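Local coordinates for probable chemoreceptor (Methyl-accepting chemotaxis) transmembrane protein (Rhizobium meliloti, PDB 6D8V), which probably acts as a transmembrane chemotaxis receptor, with a sensory domain that binds quaternary ammonium compounds such as 1,1-dimethyl-prolinium, at residues I172-L177 with L209-Y214. Sequence-based numbering, arbitrary orientation.
Sequences ISLAAL and LLMKEY
Leu174 meets Leu210 and Met211 through one methyl group. Its CD2 lies 4.2 Å from Leu210 CB. The same methyl is 4.2 Å from Met211 CG, so it rests against two consecutive residues of the loop. The contact is apolar, and no hydrogen bond joins the two segments. It is also small, with 113 Å² buried in all, and more than half of that belongs to Leu174. The backbones stay well apart, at 8.2 Å between Leu174 CA and Leu210 CA.

Leu210 and Met211 are the two central residues of a type II beta turn from Leu209 to Lys212. Met211 takes the positive phi (77°) of the third turn position. Lys212 N closes the turn on Leu209 O at 3.2 Å. Rotation about CA-CB (chi1 -85°) brings Met211 CG to the methyl, while SD lies farther from Leu174.

The sensory domain has the double-Cache layout: a long N-terminal helix runs beside two sheet modules. Strand 163-173 belongs to the ligand-binding module. Helix 174-183 leads from it to strand 191-195 of the second module. The turn lies in the loop between strand 191-195 and helix 219-228 of that module. The contact therefore bridges the modules at their junction. Asp171 of the ligand pocket comes just before this segment.

Ser173 caps the start of the helix. Its OG accepts from Ala176 N at 2.8 Å, in a fairly straight bond (163°). Leu174 and Met211 both also touch Thr150 of strand 149-160, and Met211 reaches Pro139. On the loop side, backbone bonds to Trp201 hold Met211 and Lys212.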
ATOM      1  N   ILE A 172      -3.456   2.480  -0.884  1.00 65.44           N
ATOM      2  CA  ILE A 172      -2.893   2.788  -2.190  1.00 61.75           C
ATOM      3  C   ILE A 172      -3.378   1.705  -3.138  1.00 69.20           C
ATOM      4  O   ILE A 172      -3.023   0.529  -2.978  1.00 60.67           O
ATOM      5  CB  ILE A 172      -1.358   2.835  -2.167  1.00 49.27           C
ATOM      6  CG1 ILE A 172      -0.858   3.800  -1.086  1.00 71.62           C
ATOM      7  CG2 ILE A 172      -0.829   3.240  -3.528  1.00 52.00           C
ATOM      8  CD1 ILE A 172       0.656   3.945  -1.048  1.00 67.14           C
ATOM      9  N   SER A 173      -4.206   2.093  -4.102  1.00 73.48           N
ATOM     10  CA  SER A 173      -4.697   1.135  -5.075  1.00 68.24           C
ATOM     11  C   SER A 173      -3.558   0.686  -5.976  1.00 67.19           C
ATOM     12  O   SER A 173      -2.670   1.471  -6.325  1.00 54.04           O
ATOM     13  CB  SER A 173      -5.820   1.745  -5.906  1.00 62.80           C
ATOM     14  OG  SER A 173      -5.310   2.582  -6.925  1.00 56.52           O
ATOM     15  N   LEU A 174      -3.572  -0.594  -6.344  1.00 62.05           N
ATOM     16  CA  LEU A 174      -2.535  -1.082  -7.238  1.00 56.60           C
ATOM     17  C   LEU A 174      -2.567  -0.361  -8.578  1.00 62.16           C
ATOM     18  O   LEU A 174      -1.549  -0.329  -9.282  1.00 65.48           O
ATOM     19  CB  LEU A 174      -2.675  -2.590  -7.424  1.00 51.83           C
ATOM     20  CG  LEU A 174      -1.797  -3.502  -6.563  1.00 64.27           C
ATOM     21  CD1 LEU A 174      -1.631  -2.953  -5.173  1.00 52.88           C
ATOM     22  CD2 LEU A 174      -2.406  -4.901  -6.503  1.00 64.27           C
ATOM     23  N   ALA A 175      -3.710   0.231  -8.935  1.00 61.97           N
ATOM     24  CA  ALA A 175      -3.808   1.045 -10.142  1.00 51.77           C
ATOM     25  C   ALA A 175      -3.081   2.373  -9.986  1.00 70.13           C
ATOM     26  O   ALA A 175      -2.348   2.792 -10.889  1.00 72.95           O
ATOM     27  CB  ALA A 175      -5.272   1.285 -10.481  1.00 53.89           C
ATOM     28  N   ALA A 176      -3.278   3.048  -8.850  1.00 73.55           N
ATOM     29  CA  ALA A 176      -2.551   4.284  -8.575  1.00 66.64           C
ATOM     30  C   ALA A 176      -1.046   4.095  -8.730  1.00 62.16           C
ATOM     31  O   ALA A 176      -0.365   4.950  -9.310  1.00 58.69           O
ATOM     32  CB  ALA A 176      -2.880   4.792  -7.170  1.00 83.41           C
ATOM     33  N   LEU A 177      -0.504   2.989  -8.205  1.00 72.47           N
ATOM     34  CA  LEU A 177       0.921   2.718  -8.382  1.00 65.54           C
ATOM     35  C   LEU A 177       1.265   2.602  -9.863  1.00 69.55           C
ATOM     36  O   LEU A 177       2.190   3.257 -10.357  1.00 64.65           O
ATOM     37  CB  LEU A 177       1.314   1.441  -7.641  1.00 53.27           C
ATOM     38  CG  LEU A 177       1.372   1.436  -6.126  1.00 58.77           C
ATOM     39  CD1 LEU A 177       1.890   0.093  -5.651  1.00 64.73           C
ATOM     40  CD2 LEU A 177       2.268   2.563  -5.622  1.00 67.75           C
ATOM     41  N   LEU A 209      -1.111 -11.048 -13.147  1.00 62.58           N
ATOM     42  CA  LEU A 209       0.058 -11.274 -12.297  1.00 61.67           C
ATOM     43  C   LEU A 209       0.000 -10.547 -10.959  1.00 59.15           C
ATOM     44  O   LEU A 209       0.798 -10.865 -10.070  1.00 72.01           O
ATOM     45  CB  LEU A 209       1.340 -10.852 -13.022  1.00 60.77           C
ATOM     46  CG  LEU A 209       1.836 -11.813 -14.107  1.00 78.28           C
ATOM     47  CD1 LEU A 209       3.029 -11.245 -14.870  1.00 70.31           C
ATOM     48  CD2 LEU A 209       2.198 -13.148 -13.485  1.00 80.12           C
ATOM     49  N   LEU A 210      -0.899  -9.587 -10.781  1.00 58.13           N
ATOM     50  CA  LEU A 210      -0.865  -8.797  -9.559  1.00 71.59           C
ATOM     51  C   LEU A 210      -1.134  -9.666  -8.336  1.00 64.06           C
ATOM     52  O   LEU A 210      -1.945 -10.596  -8.378  1.00 66.42           O
ATOM     53  CB  LEU A 210      -1.877  -7.661  -9.628  1.00 73.27           C
ATOM     54  CG  LEU A 210      -1.520  -6.643 -10.708  1.00 56.70           C
ATOM     55  CD1 LEU A 210      -2.635  -5.640 -10.928  1.00 67.13           C
ATOM     56  CD2 LEU A 210      -0.242  -5.948 -10.322  1.00 52.75           C
ATOM     57  N   MET A 211      -0.425  -9.363  -7.245  1.00 66.31           N
ATOM     58  CA  MET A 211      -0.660 -10.013  -5.962  1.00 57.93           C
ATOM     59  C   MET A 211      -0.056 -11.414  -5.923  1.00 67.87           C
ATOM     60  O   MET A 211       0.010 -12.040  -4.858  1.00 80.24           O
ATOM     61  CB  MET A 211      -2.162 -10.078  -5.675  1.00 63.63           C
ATOM     62  CG  MET A 211      -2.740  -8.835  -5.031  1.00 59.22           C
ATOM     63  SD  MET A 211      -4.501  -9.007  -4.693  1.00104.68           S
ATOM     64  CE  MET A 211      -4.514 -10.558  -3.799  1.00112.89           C
ATOM     65  N   LYS A 212       0.353 -11.928  -7.080  1.00 63.99           N
ATOM     66  CA  LYS A 212       1.029 -13.214  -7.151  1.00 64.55           C
ATOM     67  C   LYS A 212       2.528 -13.036  -6.940  1.00 63.81           C
ATOM     68  O   LYS A 212       3.080 -11.957  -7.174  1.00 72.53           O
ATOM     69  CB  LYS A 212       0.767 -13.889  -8.495  1.00 63.42           C
ATOM     70  CG  LYS A 212      -0.697 -14.171  -8.752  1.00 84.49           C
ATOM     71  CD  LYS A 212      -0.885 -15.089  -9.958  1.00104.61           C
ATOM     72  CE  LYS A 212      -2.344 -15.523 -10.154  1.00 89.54           C
ATOM     73  NZ  LYS A 212      -3.226 -14.428 -10.638  1.00 68.22           N
ATOM     74  N   GLU A 213       3.182 -14.106  -6.491  1.00 71.62           N
ATOM     75  CA  GLU A 213       4.614 -14.068  -6.242  1.00 66.14           C
ATOM     76  C   GLU A 213       5.386 -14.210  -7.547  1.00 70.91           C
ATOM     77  O   GLU A 213       4.983 -14.931  -8.463  1.00 94.15           O
ATOM     78  CB  GLU A 213       5.033 -15.172  -5.267  1.00 78.67           C
ATOM     79  CG  GLU A 213       6.508 -15.127  -4.886  1.00 99.56           C
ATOM     80  CD  GLU A 213       6.852 -16.080  -3.758  1.00124.11           C
ATOM     81  OE1 GLU A 213       6.055 -17.004  -3.482  1.00125.35           O
ATOM     82  OE2 GLU A 213       7.923 -15.899  -3.142  1.00142.92           O
ATOM     83  N   TYR A 214       6.502 -13.502  -7.628  1.00 78.49           N
ATOM     84  CA  TYR A 214       7.346 -13.594  -8.808  1.00 77.68           C
ATOM     85  C   TYR A 214       7.910 -15.002  -8.930  1.00 74.16           C
ATOM     86  O   TYR A 214       8.456 -15.552  -7.967  1.00 90.24           O
ATOM     87  CB  TYR A 214       8.470 -12.567  -8.731  1.00 68.41           C
ATOM     88  CG  TYR A 214       9.323 -12.497  -9.972  1.00 74.10           C
ATOM     89  CD1 TYR A 214      10.431 -13.323 -10.122  1.00 67.23           C
ATOM     90  CD2 TYR A 214       9.020 -11.605 -10.992  1.00 82.50           C
ATOM     91  CE1 TYR A 214      11.215 -13.264 -11.255  1.00 70.38           C
ATOM     92  CE2 TYR A 214       9.795 -11.534 -12.131  1.00 84.07           C
ATOM     93  CZ  TYR A 214      10.891 -12.366 -12.260  1.00 87.24           C
ATOM     94  OH  TYR A 214      11.662 -12.300 -13.397  1.00 85.94           O
TER